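Side-chain contacts in dihydrodipicolinate synthase (Bacillus clausii KSM-K16, PDB 3E96), which probably catalyses the lysine-pathway condensation that gives 4-hydroxy-tetrahydrodipicolinate, as a TIM-barrel lyase of the DapA family: residues Asn235-Val238 and Trp239-Trp242; Glu243-Val246 and Pro247-Leu251; Gln257-Asn260 and Val261-Lys265; Leu285-Glu288 and Asp289-Leu292; Glu295-Ser298 and Ser299-Leu302. All coordinates share one frame; numbering follows the deposited sequence.

Contact 1 of 5, residues Asn235-Val238 and Trp239-Trp242; sequences NDAV and WRIW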
loop_
_atom_site.group_PDB
_atom_site.type_symbol
_atom_site.label_atom_id
_atom_site.label_comp_id
_atom_site.label_asym_id
_atom_site.label_seq_id
_atom_site.Cartn_x
_atom_site.Cartn_y
_atom_site.Cartn_z
ATOM N N ASN B 235 -16.519 30.756 -15.566
ATOM C CA ASN B 235 -15.083 30.808 -15.305
ATOM C C ASN B 235 -14.640 31.699 -14.149
ATOM O O ASN B 235 -13.825 31.285 -13.325
ATOM C CB ASN B 235 -14.344 31.220 -16.579
ATOM C CG ASN B 235 -14.390 30.146 -17.647
ATOM O OD1 ASN B 235 -14.106 30.406 -18.817
ATOM N ND2 ASN B 235 -14.737 28.925 -17.248
ATOM N N ASP B 236 -15.158 32.920 -14.080
ATOM C CA ASP B 236 -14.764 33.811 -12.998
ATOM C C ASP B 236 -15.089 33.208 -11.633
ATOM O O ASP B 236 -14.305 33.332 -10.694
ATOM C CB ASP B 236 -15.442 35.176 -13.141
ATOM C CG ASP B 236 -15.023 35.910 -14.405
ATOM O OD1 ASP B 236 -13.954 35.580 -14.966
ATOM O OD2 ASP B 236 -15.757 36.827 -14.831
ATOM N N ALA B 237 -16.244 32.554 -11.529
ATOM C CA ALA B 237 -16.656 31.930 -10.272
ATOM C C ALA B 237 -15.771 30.727 -9.949
ATOM O O ALA B 237 -15.371 30.529 -8.801
ATOM C CB ALA B 237 -18.117 31.492 -10.354
ATOM N N VAL B 238 -15.474 29.923 -10.964
ATOM C CA VAL B 238 -14.634 28.745 -10.777
ATOM C C VAL B 238 -13.298 29.121 -10.150
ATOM O O VAL B 238 -12.897 28.554 -9.134
ATOM C CB VAL B 238 -14.363 28.032 -12.126
ATOM C CG1 VAL B 238 -13.261 26.983 -11.962
ATOM C CG2 VAL B 238 -15.639 27.376 -12.624
ATOM N N TRP B 239 -12.614 30.086 -10.752
ATOM C CA TRP B 239 -11.312 30.507 -10.251
ATOM C C TRP B 239 -11.379 31.149 -8.876
ATOM O O TRP B 239 -10.458 31.004 -8.072
ATOM C CB TRP B 239 -10.647 31.449 -11.257
ATOM C CG TRP B 239 -10.349 30.761 -12.553
ATOM C CD1 TRP B 239 -10.825 31.091 -13.788
ATOM C CD2 TRP B 239 -9.539 29.591 -12.733
ATOM N NE1 TRP B 239 -10.366 30.199 -14.727
ATOM C CE2 TRP B 239 -9.574 29.267 -14.108
ATOM C CE3 TRP B 239 -8.788 28.784 -11.868
ATOM C CZ2 TRP B 239 -8.887 28.168 -14.638
ATOM C CZ3 TRP B 239 -8.104 27.691 -12.395
ATOM C CH2 TRP B 239 -8.159 27.394 -13.768
ATOM N N ARG B 240 -12.470 31.853 -8.598
ATOM C CA ARG B 240 -12.629 32.489 -7.299
ATOM C C ARG B 240 -12.746 31.415 -6.221
ATOM O O ARG B 240 -12.071 31.476 -5.195
ATOM C CB ARG B 240 -13.881 33.367 -7.293
ATOM C CG ARG B 240 -14.139 34.086 -5.974
ATOM C CD ARG B 240 -15.532 33.771 -5.463
ATOM N NE ARG B 240 -16.549 34.032 -6.478
ATOM C CZ ARG B 240 -17.743 33.448 -6.501
ATOM N NH1 ARG B 240 -18.066 32.568 -5.564
ATOM N NH2 ARG B 240 -18.611 33.740 -7.462
ATOM N N ILE B 241 -13.610 30.434 -6.462
ATOM C CA ILE B 241 -13.816 29.339 -5.519
ATOM C C ILE B 241 -12.530 28.523 -5.401
ATOM O O ILE B 241 -12.133 28.117 -4.307
ATOM C CB ILE B 241 -14.962 28.418 -5.988
ATOM C CG1 ILE B 241 -16.236 29.241 -6.192
ATOM C CG2 ILE B 241 -15.206 27.321 -4.961
ATOM C CD1 ILE B 241 -17.360 28.478 -6.881
ATOM N N TRP B 242 -11.884 28.284 -6.536
ATOM C CA TRP B 242 -10.634 27.528 -6.563
ATOM C C TRP B 242 -9.568 28.182 -5.676
ATOM O O TRP B 242 -8.992 27.528 -4.804
ATOM C CB TRP B 242 -10.121 27.421 -8.000
ATOM C CG TRP B 242 -8.821 26.693 -8.128
ATOM C CD1 TRP B 242 -8.619 25.344 -8.031
ATOM C CD2 TRP B 242 -7.536 27.275 -8.379
ATOM N NE1 TRP B 242 -7.282 25.050 -8.211
ATOM C CE2 TRP B 242 -6.598 26.220 -8.425
ATOM C CE3 TRP B 242 -7.088 28.588 -8.569
ATOM C CZ2 TRP B 242 -5.235 26.438 -8.654
ATOM C CZ3 TRP B 242 -5.732 28.805 -8.797
ATOM C CH2 TRP B 242 -4.823 27.733 -8.838
#
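The first two turns of helix 235-252, a helix that follows the barrel part of this TIM-barrel chain, join Asn235-Val238 to Trp239-Trp242 through i to i+4 backbone hydrogen bonds and the side chains that lean over them. Trp239 N donates to Asn235 O at 3.1 Å and Ile241 N to Ala237 O at 2.9 Å, both almost straight. Side chains also come up against these two carbonyl oxygens. With CG beside its own backbone N (chi1 -64°), Trp239 folds back on the preceding turn and sets CD1 3.0 Å from Asn235 O, an oblique approach. Ile241 behaves likewise: CG1 comes to 3.0 Å from Ala237 O, with CD1 following behind. Arg240 bends at its second and third torsions, which brings NH2 to 3.7 Å from Ala237 CB while Ala237 CA lies over one guanidinium face. Ile241 and Val238 also meet helix 220-231, at Glu225 and at Ala229 and Leu230. A serine in place of Ile241 would probably open a gap against Glu225 and leave the Ala237 carbonyl without its apolar cover. Trp242 has CG anti to its backbone N; NE1 is hydrogen-bonded to Lys198 O, and the indole meets Phe202 and Pro201. It is also met by the tryptophan one turn earlier, for Trp239 CZ3 stands 4.0 Å above one face of the Trp242 ring, displaced toward the rim.

Contact 2 of 5, residues Glu243-Val246 and Pro247-Leu251; sequences EDIV and PFEDL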
loop_
_atom_site.group_PDB
_atom_site.type_symbol
_atom_site.label_atom_id
_atom_site.label_comp_id
_atom_site.label_asym_id
_atom_site.label_seq_id
_atom_site.Cartn_x
_atom_site.Cartn_y
_atom_site.Cartn_z
ATOM N N GLU B 243 -9.303 29.469 -5.892
ATOM C CA GLU B 243 -8.297 30.172 -5.093
ATOM C C GLU B 243 -8.638 30.108 -3.610
ATOM O O GLU B 243 -7.752 30.046 -2.759
ATOM C CB GLU B 243 -8.194 31.641 -5.509
ATOM C CG GLU B 243 -7.609 31.872 -6.885
ATOM C CD GLU B 243 -7.239 33.323 -7.109
ATOM O OE1 GLU B 243 -6.266 33.790 -6.484
ATOM O OE2 GLU B 243 -7.925 33.993 -7.900
ATOM N N ASP B 244 -9.933 30.122 -3.317
ATOM C CA ASP B 244 -10.433 30.074 -1.947
ATOM C C ASP B 244 -10.146 28.734 -1.265
ATOM O O ASP B 244 -9.856 28.688 -0.072
ATOM C CB ASP B 244 -11.948 30.330 -1.956
ATOM C CG ASP B 244 -12.536 30.474 -0.566
ATOM O OD1 ASP B 244 -12.120 31.394 0.167
ATOM O OD2 ASP B 244 -13.425 29.670 -0.206
ATOM N N ILE B 245 -10.216 27.648 -2.032
ATOM C CA ILE B 245 -10.007 26.306 -1.486
ATOM C C ILE B 245 -8.581 25.746 -1.551
ATOM O O ILE B 245 -8.202 24.925 -0.715
ATOM C CB ILE B 245 -10.963 25.300 -2.175
ATOM C CG1 ILE B 245 -12.417 25.727 -1.947
ATOM C CG2 ILE B 245 -10.750 23.897 -1.624
ATOM C CD1 ILE B 245 -13.427 24.943 -2.772
ATOM N N VAL B 246 -7.790 26.188 -2.525
ATOM C CA VAL B 246 -6.430 25.669 -2.687
ATOM C C VAL B 246 -5.543 25.596 -1.437
ATOM O O VAL B 246 -4.906 24.570 -1.188
ATOM C CB VAL B 246 -5.663 26.441 -3.787
ATOM C CG1 VAL B 246 -4.209 25.973 -3.835
ATOM C CG2 VAL B 246 -6.318 26.194 -5.133
ATOM N N PRO B 247 -5.480 26.674 -0.641
ATOM C CA PRO B 247 -4.637 26.632 0.559
ATOM C C PRO B 247 -4.956 25.453 1.482
ATOM O O PRO B 247 -4.056 24.852 2.070
ATOM C CB PRO B 247 -4.910 27.984 1.217
ATOM C CG PRO B 247 -5.175 28.876 0.036
ATOM C CD PRO B 247 -6.075 28.011 -0.820
ATOM N N PHE B 248 -6.237 25.124 1.600
ATOM C CA PHE B 248 -6.666 24.018 2.441
ATOM C C PHE B 248 -6.153 22.702 1.865
ATOM O O PHE B 248 -5.642 21.847 2.595
ATOM C CB PHE B 248 -8.194 23.977 2.526
ATOM C CG PHE B 248 -8.726 22.919 3.459
ATOM C CD1 PHE B 248 -8.548 23.033 4.835
ATOM C CD2 PHE B 248 -9.408 21.814 2.961
ATOM C CE1 PHE B 248 -9.046 22.059 5.707
ATOM C CE2 PHE B 248 -9.911 20.833 3.820
ATOM C CZ PHE B 248 -9.729 20.958 5.195
ATOM N N GLU B 249 -6.293 22.542 0.552
ATOM C CA GLU B 249 -5.836 21.323 -0.102
ATOM C C GLU B 249 -4.317 21.190 -0.030
ATOM O O GLU B 249 -3.795 20.083 0.120
ATOM C CB GLU B 249 -6.321 21.289 -1.556
ATOM C CG GLU B 249 -7.833 21.091 -1.672
ATOM C CD GLU B 249 -8.288 19.758 -1.089
ATOM O OE1 GLU B 249 -7.936 18.707 -1.663
ATOM O OE2 GLU B 249 -8.987 19.753 -0.052
ATOM N N ASP B 250 -3.603 22.311 -0.120
ATOM C CA ASP B 250 -2.147 22.256 -0.032
ATOM C C ASP B 250 -1.705 21.872 1.375
ATOM O O ASP B 250 -0.714 21.161 1.547
ATOM C CB ASP B 250 -1.517 23.593 -0.431
ATOM C CG ASP B 250 -1.592 23.843 -1.921
ATOM O OD1 ASP B 250 -1.662 22.858 -2.688
ATOM O OD2 ASP B 250 -1.565 25.022 -2.328
ATOM N N LEU B 251 -2.444 22.329 2.382
ATOM C CA LEU B 251 -2.105 21.998 3.760
ATOM C C LEU B 251 -2.325 20.501 3.993
ATOM O O LEU B 251 -1.546 19.852 4.693
ATOM C CB LEU B 251 -2.958 22.816 4.727
ATOM C CG LEU B 251 -2.630 22.677 6.216
ATOM C CD1 LEU B 251 -1.139 22.875 6.456
ATOM C CD2 LEU B 251 -3.440 23.708 6.997
#
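The carboxylate of Asp250 comes up against Val246, with OD2 of Asp250 3.2 Å from Val246 CG1, the two side chains crossing obliquely, while OD1 serves a salt bridge to Lys198. The other flat group, the Phe248 ring, meets the indole of Trp300 with the planes at about 45°. Val246 reaches the acid because CG1 is anti to its own backbone N (chi1 174°), which sets the branch beside its carbonyl carbon, on the Asp250 side. The puckered ring of Pro247 sits close to the preceding residue, Pro247 CD lying 3.4 Å from Val246 CB, a closeness that the peptide link largely imposes. Having no N-H, Pro247 cannot bond to the previous turn, and its CD occupies that place, 3.3 Å from Glu243 O. This is the familiar proline kink within a helix. Ile245 O then receives two weak bonds, from Phe248 N at 3.0 Å and Glu249 N at 3.3 Å, and regular pairing resumes with Asp250 N to Val246 O at 2.8 Å. Ile245 and Glu249 run side by side, Ile245 CG2 4.0 Å from Glu249 CG; the carboxylate of Glu249 goes on to a salt bridge with Arg252. Around the kink three helices come together: Phe248 touches Val263 and Ala267 of helix 262-270, while Pro247 rests on Leu296 of helix 287-299.

Contact 3 of 5, residues Gln257-Asn260 and Val261-Lys265; sequences QGNN and VVVIK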
loop_
_atom_site.group_PDB
_atom_site.type_symbol
_atom_site.label_atom_id
_atom_site.label_comp_id
_atom_site.label_asym_id
_atom_site.label_seq_id
_atom_site.Cartn_x
_atom_site.Cartn_y
_atom_site.Cartn_z
ATOM N N GLN B 257 1.279 14.019 1.331
ATOM C CA GLN B 257 -0.108 13.667 1.633
ATOM C C GLN B 257 -0.328 13.077 3.024
ATOM O O GLN B 257 -1.433 12.648 3.343
ATOM C CB GLN B 257 -0.653 12.690 0.583
ATOM C CG GLN B 257 -0.786 13.282 -0.810
ATOM C CD GLN B 257 -2.128 13.944 -1.034
ATOM O OE1 GLN B 257 -2.515 14.870 -0.310
ATOM N NE2 GLN B 257 -2.857 13.467 -2.039
ATOM N N GLY B 258 0.710 13.053 3.851
ATOM C CA GLY B 258 0.539 12.515 5.190
ATOM C C GLY B 258 -0.516 13.282 5.975
ATOM O O GLY B 258 -1.181 12.724 6.846
ATOM N N ASN B 259 -0.669 14.566 5.657
ATOM C CA ASN B 259 -1.633 15.448 6.325
ATOM C C ASN B 259 -3.054 15.357 5.767
ATOM O O ASN B 259 -3.974 15.972 6.310
ATOM C CB ASN B 259 -1.176 16.904 6.185
ATOM C CG ASN B 259 -0.450 17.418 7.409
ATOM O OD1 ASN B 259 -0.032 16.648 8.269
ATOM N ND2 ASN B 259 -0.288 18.738 7.485
ATOM N N ASN B 260 -3.231 14.585 4.699
ATOM C CA ASN B 260 -4.521 14.485 4.021
ATOM C C ASN B 260 -5.796 14.384 4.857
ATOM O O ASN B 260 -6.756 15.124 4.620
ATOM C CB ASN B 260 -4.484 13.337 3.011
ATOM C CG ASN B 260 -5.695 13.331 2.102
ATOM O OD1 ASN B 260 -6.804 13.006 2.526
ATOM N ND2 ASN B 260 -5.490 13.703 0.847
ATOM N N VAL B 261 -5.819 13.477 5.826
ATOM C CA VAL B 261 -7.008 13.304 6.658
ATOM C C VAL B 261 -6.908 14.014 8.002
ATOM O O VAL B 261 -7.885 14.602 8.473
ATOM C CB VAL B 261 -7.293 11.803 6.912
ATOM C CG1 VAL B 261 -8.479 11.642 7.876
ATOM C CG2 VAL B 261 -7.589 11.098 5.591
ATOM N N VAL B 262 -5.734 13.968 8.620
ATOM C CA VAL B 262 -5.579 14.603 9.920
ATOM C C VAL B 262 -5.907 16.101 9.876
ATOM O O VAL B 262 -6.466 16.634 10.832
ATOM C CB VAL B 262 -4.165 14.355 10.510
ATOM C CG1 VAL B 262 -3.099 14.963 9.622
ATOM C CG2 VAL B 262 -4.098 14.909 11.933
ATOM N N VAL B 263 -5.582 16.775 8.774
ATOM C CA VAL B 263 -5.903 18.203 8.648
ATOM C C VAL B 263 -7.427 18.375 8.650
ATOM O O VAL B 263 -7.963 19.296 9.280
ATOM C CB VAL B 263 -5.329 18.812 7.342
ATOM C CG1 VAL B 263 -5.938 20.194 7.089
ATOM C CG2 VAL B 263 -3.814 18.930 7.451
ATOM N N ILE B 264 -8.121 17.486 7.943
ATOM C CA ILE B 264 -9.579 17.538 7.890
ATOM C C ILE B 264 -10.173 17.351 9.291
ATOM O O ILE B 264 -11.052 18.114 9.717
ATOM C CB ILE B 264 -10.149 16.437 6.957
ATOM C CG1 ILE B 264 -9.835 16.778 5.499
ATOM C CG2 ILE B 264 -11.657 16.307 7.145
ATOM C CD1 ILE B 264 -10.291 15.722 4.510
ATOM N N LYS B 265 -9.687 16.344 10.010
ATOM C CA LYS B 265 -10.197 16.065 11.349
ATOM C C LYS B 265 -9.939 17.159 12.373
ATOM O O LYS B 265 -10.817 17.475 13.182
ATOM C CB LYS B 265 -9.651 14.725 11.858
ATOM C CG LYS B 265 -10.278 13.523 11.145
ATOM C CD LYS B 265 -9.912 12.192 11.793
ATOM C CE LYS B 265 -10.665 11.045 11.120
ATOM N NZ LYS B 265 -10.231 9.695 11.604
HETATM O O HOH W 1 -3.775 12.020 7.353
#
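Among the backbone bonds that carry Asn259 into helix 262-270, Val263 N to Asn259 O, 3.0 Å, is the one that spans the two segments. A type I turn from Gln257 to Asn260 precedes it, and the weak side-chain bond from Asn260 ND2 to Gln257 OE1, nearly straight but long at 3.4 Å, lies across that turn. Water forms the second kind of link: one molecule donates to Gly258 O at 2.7 Å and accepts from Val261 N at 2.9 Å. Van der Waals contact of methyls with polar atoms is the third. With CG1 of Val263 anti to the backbone N (chi1 167°), CG2 is left beside that N and comes to 3.5 Å from Asn259 ND2 and 3.2 Å from Asn259 O. Val262 CG1 lies 3.8 Å from Asn259 OD1, so two valine methyls line the same side of the amide, one near ND2, one near OD1. ND2 itself is satisfied elsewhere, by Leu251 O and Asp289 OD2. Ile264 completes the set with CD1 against Asn260 O; its side chain is about 4 Å from that of Thr56, a predicted pyruvate-binding residue. The carboxamide of Asn260 accepts from Arg252, and Tyr119 of the second subunit packs on Asn260 and Val261. The turn thus lies between helix 235-252, whose Leu251 meets Val263, and the loop leading into helix 287-299, where Leu285 packs against Asn259.

Contact 4 of 5, residues Leu285-Glu288 and Asp289-Leu292; sequences LSNE and DKQL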
loop_
_atom_site.group_PDB
_atom_site.type_symbol
_atom_site.label_atom_id
_atom_site.label_comp_id
_atom_site.label_asym_id
_atom_site.label_seq_id
_atom_site.Cartn_x
_atom_site.Cartn_y
_atom_site.Cartn_z
ATOM N N LEU B 285 -1.471 16.728 14.477
ATOM C CA LEU B 285 -0.696 17.797 13.859
ATOM C C LEU B 285 0.278 18.429 14.839
ATOM O O LEU B 285 0.051 18.422 16.049
ATOM C CB LEU B 285 -1.625 18.895 13.318
ATOM C CG LEU B 285 -2.549 18.568 12.142
ATOM C CD1 LEU B 285 -3.388 19.793 11.794
ATOM C CD2 LEU B 285 -1.713 18.144 10.941
ATOM N N SER B 286 1.366 18.974 14.306
ATOM C CA SER B 286 2.359 19.661 15.126
ATOM C C SER B 286 1.720 20.996 15.497
ATOM O O SER B 286 0.680 21.361 14.942
ATOM C CB SER B 286 3.624 19.927 14.314
ATOM O OG SER B 286 3.329 20.769 13.209
ATOM N N ASN B 287 2.331 21.727 16.422
ATOM C CA ASN B 287 1.785 23.020 16.814
ATOM C C ASN B 287 1.815 23.946 15.604
ATOM O O ASN B 287 0.893 24.731 15.383
ATOM C CB ASN B 287 2.596 23.627 17.964
ATOM C CG ASN B 287 2.540 22.788 19.225
ATOM O OD1 ASN B 287 1.471 22.333 19.634
ATOM N ND2 ASN B 287 3.692 22.586 19.855
ATOM N N GLU B 288 2.876 23.835 14.810
ATOM C CA GLU B 288 3.016 24.652 13.614
ATOM C C GLU B 288 1.829 24.460 12.676
ATOM O O GLU B 288 1.226 25.429 12.223
ATOM C CB GLU B 288 4.300 24.292 12.864
ATOM C CG GLU B 288 4.463 25.044 11.549
ATOM C CD GLU B 288 5.624 24.531 10.715
ATOM O OE1 GLU B 288 5.864 25.096 9.625
ATOM O OE2 GLU B 288 6.292 23.565 11.143
ATOM N N ASP B 289 1.505 23.205 12.374
ATOM C CA ASP B 289 0.393 22.919 11.474
ATOM C C ASP B 289 -0.967 23.257 12.089
ATOM O O ASP B 289 -1.890 23.643 11.377
ATOM C CB ASP B 289 0.433 21.454 11.023
ATOM C CG ASP B 289 1.532 21.190 9.999
ATOM O OD1 ASP B 289 2.157 22.165 9.528
ATOM O OD2 ASP B 289 1.769 20.010 9.656
ATOM N N LYS B 290 -1.094 23.112 13.406
ATOM C CA LYS B 290 -2.352 23.451 14.074
ATOM C C LYS B 290 -2.608 24.947 13.864
ATOM O O LYS B 290 -3.743 25.374 13.655
ATOM C CB LYS B 290 -2.268 23.143 15.574
ATOM C CG LYS B 290 -2.516 21.687 15.936
ATOM C CD LYS B 290 -2.201 21.432 17.404
ATOM C CE LYS B 290 -2.847 20.148 17.910
ATOM N NZ LYS B 290 -2.551 18.966 17.052
ATOM N N GLN B 291 -1.538 25.736 13.908
ATOM C CA GLN B 291 -1.640 27.179 13.712
ATOM C C GLN B 291 -2.030 27.486 12.268
ATOM O O GLN B 291 -2.815 28.400 12.008
ATOM C CB GLN B 291 -0.305 27.853 14.041
ATOM C CG GLN B 291 -0.342 29.375 13.999
ATOM C CD GLN B 291 -1.121 29.973 15.158
ATOM O OE1 GLN B 291 -2.308 29.699 15.336
ATOM N NE2 GLN B 291 -0.450 30.795 15.958
ATOM N N LEU B 292 -1.487 26.722 11.325
ATOM C CA LEU B 292 -1.812 26.935 9.921
ATOM C C LEU B 292 -3.283 26.613 9.652
ATOM O O LEU B 292 -3.922 27.267 8.831
ATOM C CB LEU B 292 -0.914 26.075 9.022
ATOM C CG LEU B 292 0.578 26.417 9.024
ATOM C CD1 LEU B 292 1.344 25.397 8.188
ATOM C CD2 LEU B 292 0.779 27.824 8.474
HETATM O O HOH W 2 2.053 18.277 11.554
#
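Ser286 is the N-cap of helix 287-299, and its hydroxyl oxygen OG accepts from Asp289 N at 3.2 Å in a nearly straight bond (N-H...O 168°). The torsion that permits this puts OG between the backbone N and the carbonyl carbon (chi1 62°), from where it faces the first turn. The backbone amides of the next residues have acceptors as well: Lys290 N bonds to Ser286 O at 2.9 Å, Gln291 N to Asn287 O and Leu292 N to Glu288 O. The amide of Ser286 itself is served by a water, which accepts from Ser286 N at 2.9 Å and donates to Asp289 OD2 at 2.6 Å, linking the cap residue to the acid three positions on. That carboxylate has several partners: OD1 forms a salt bridge with Lys254, while OD2 also accepts from Tyr255 OH. Such a set of donors would probably favour its charged form, and the position at a helix start is likely to act in the same sense. On the other flank Lys290 runs back past the cap and bends only at its last torsion, bringing NZ to Leu285 O; a salt bridge to Glu266 OE1 is its second partner. Glu266 also accepts from Leu285 N, through OE2. Leu285 lies across Asp289 at about a right angle, Leu285 CD2 3.9 Å from Asp289 CB, and also packs on Val262 and Val263 of helix 262-270. The ammonium of Lys290 meets the Leu285 carbonyl from above its plane rather than along a lone pair, with Lys290 NZ 2.8 Å from Leu285 O.

Contact 5 of 5, residues Glu295-Ser298 and Ser299-Leu302; sequences ELLS and SWKL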
loop_
_atom_site.group_PDB
_atom_site.type_symbol
_atom_site.label_atom_id
_atom_site.label_comp_id
_atom_site.label_asym_id
_atom_site.label_seq_id
_atom_site.Cartn_x
_atom_site.Cartn_y
_atom_site.Cartn_z
ATOM N N GLU B 295 -5.261 29.596 11.106
ATOM C CA GLU B 295 -5.183 30.763 10.235
ATOM C C GLU B 295 -6.008 30.573 8.968
ATOM O O GLU B 295 -6.541 31.534 8.417
ATOM C CB GLU B 295 -3.725 31.054 9.865
ATOM C CG GLU B 295 -2.795 31.101 11.068
ATOM C CD GLU B 295 -1.374 31.492 10.705
ATOM O OE1 GLU B 295 -0.896 31.086 9.623
ATOM O OE2 GLU B 295 -0.729 32.195 11.512
ATOM N N LEU B 296 -6.117 29.332 8.507
ATOM C CA LEU B 296 -6.884 29.044 7.300
ATOM C C LEU B 296 -8.383 29.194 7.576
ATOM O O LEU B 296 -9.120 29.782 6.779
ATOM C CB LEU B 296 -6.577 27.626 6.815
ATOM C CG LEU B 296 -6.882 27.290 5.357
ATOM C CD1 LEU B 296 -6.038 28.160 4.440
ATOM C CD2 LEU B 296 -6.571 25.825 5.103
ATOM N N LEU B 297 -8.828 28.657 8.705
ATOM C CA LEU B 297 -10.235 28.744 9.079
ATOM C C LEU B 297 -10.590 30.196 9.370
ATOM O O LEU B 297 -11.708 30.640 9.110
ATOM C CB LEU B 297 -10.517 27.874 10.307
ATOM C CG LEU B 297 -10.399 26.363 10.084
ATOM C CD1 LEU B 297 -10.696 25.628 11.378
ATOM C CD2 LEU B 297 -11.359 25.925 8.984
ATOM N N SER B 298 -9.623 30.931 9.907
ATOM C CA SER B 298 -9.822 32.339 10.212
ATOM C C SER B 298 -10.014 33.103 8.901
ATOM O O SER B 298 -10.899 33.950 8.791
ATOM C CB SER B 298 -8.609 32.886 10.969
ATOM O OG SER B 298 -8.792 34.245 11.325
ATOM N N SER B 299 -9.197 32.790 7.898
ATOM C CA SER B 299 -9.303 33.466 6.610
ATOM C C SER B 299 -10.633 33.143 5.938
ATOM O O SER B 299 -11.178 33.970 5.203
ATOM C CB SER B 299 -8.142 33.073 5.687
ATOM O OG SER B 299 -8.318 31.766 5.165
ATOM N N TRP B 300 -11.153 31.942 6.183
ATOM C CA TRP B 300 -12.437 31.542 5.612
ATOM C C TRP B 300 -13.566 32.175 6.420
ATOM O O TRP B 300 -14.742 31.980 6.116
ATOM C CB TRP B 300 -12.613 30.020 5.651
ATOM C CG TRP B 300 -12.051 29.289 4.472
ATOM C CD1 TRP B 300 -11.763 29.806 3.244
ATOM C CD2 TRP B 300 -11.791 27.884 4.388
ATOM N NE1 TRP B 300 -11.343 28.807 2.394
ATOM C CE2 TRP B 300 -11.353 27.617 3.071
ATOM C CE3 TRP B 300 -11.892 26.822 5.295
ATOM C CZ2 TRP B 300 -11.014 26.330 2.639
ATOM C CZ3 TRP B 300 -11.555 25.539 4.865
ATOM C CH2 TRP B 300 -11.122 25.308 3.547
ATOM N N LYS B 301 -13.189 32.915 7.458
ATOM C CA LYS B 301 -14.149 33.574 8.332
ATOM C C LYS B 301 -15.118 32.570 8.949
ATOM O O LYS B 301 -16.333 32.783 8.965
ATOM C CB LYS B 301 -14.895 34.659 7.552
ATOM C CG LYS B 301 -13.950 35.740 7.033
ATOM C CD LYS B 301 -14.676 36.972 6.517
ATOM C CE LYS B 301 -13.675 38.067 6.164
ATOM N NZ LYS B 301 -14.338 39.340 5.759
ATOM N N LEU B 302 -14.559 31.481 9.474
ATOM C CA LEU B 302 -15.345 30.419 10.097
ATOM C C LEU B 302 -15.165 30.304 11.609
ATOM O O LEU B 302 -15.989 29.692 12.283
ATOM C CB LEU B 302 -15.006 29.071 9.457
ATOM C CG LEU B 302 -15.364 28.884 7.984
ATOM C CD1 LEU B 302 -14.921 27.501 7.536
ATOM C CD2 LEU B 302 -16.863 29.051 7.790
#
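Leu297 lies slantwise to the Trp300 indole at the C-terminal end of helix 287-299, with CD2 of Leu297 3.8 Å from CE3 of Trp300, on the six-membered part of the ring system. The same Leu297 CD2 meets Leu302 CD1 at 4.2 Å, so one leucine branch touches the side chains of Trp300 and Leu302. The turn between them is a Schellman motif. Lys301 has positive phi (57°), which takes the chain out of the helical path and lets Leu302 N return to Leu297 O, 3.0 Å away, while Lys301 N bonds to Ser298 O at 2.8 Å from well above the carbonyl plane. Two residues before Lys301, Ser299 turns its hydroxyl back along the helix. Ser299 OG lies between the backbone N and the carbonyl carbon (chi1 75°) and donates to Leu296 O at 2.7 Å. Trp300 N donates to Leu296 O too, at 3.0 Å, and both donors approach from the same face of its plane. The last helical carbonyls are thereby occupied by the turn and by a side chain. Trp300 NE1 bonds to Asp244 O of helix 235-252, while Lys222 of helix 220-231 makes a cation-pi contact with the ring. Replacing Trp300 by an alanine would probably leave Asp244 O without this donor and open a gap beside Leu297. Leu296 packs on Phe248 of helix 235-252, while Leu302 reaches Leu219 and Leu271 in neighbouring loops, so that the end of helix 287-299 lies against helix 235-252 and the loops next to it.

How the contacts relate
The five contacts follow three successive helices after the barrel. Contacts 1 and 2 share helix 235-252, and contacts 4 and 5 share helix 287-299; contact 3 is the turn that leads into helix 262-270. Contact 3 is wholly buried and lies nearest the chain's centre, whereas the others are partly buried. Chemistry changes with place: regular helical bonding in contact 1, a proline kink in contact 2, a water-bridged turn in contact 3, and opposite helix ends in contacts 4 and 5, one capped by a serine, the other closed by a Schellman turn. Contact 2 touches contacts 3, 4 and 5, and contact 3 touches contact 4, while contact 1 meets only its sequence neighbour, contact 2.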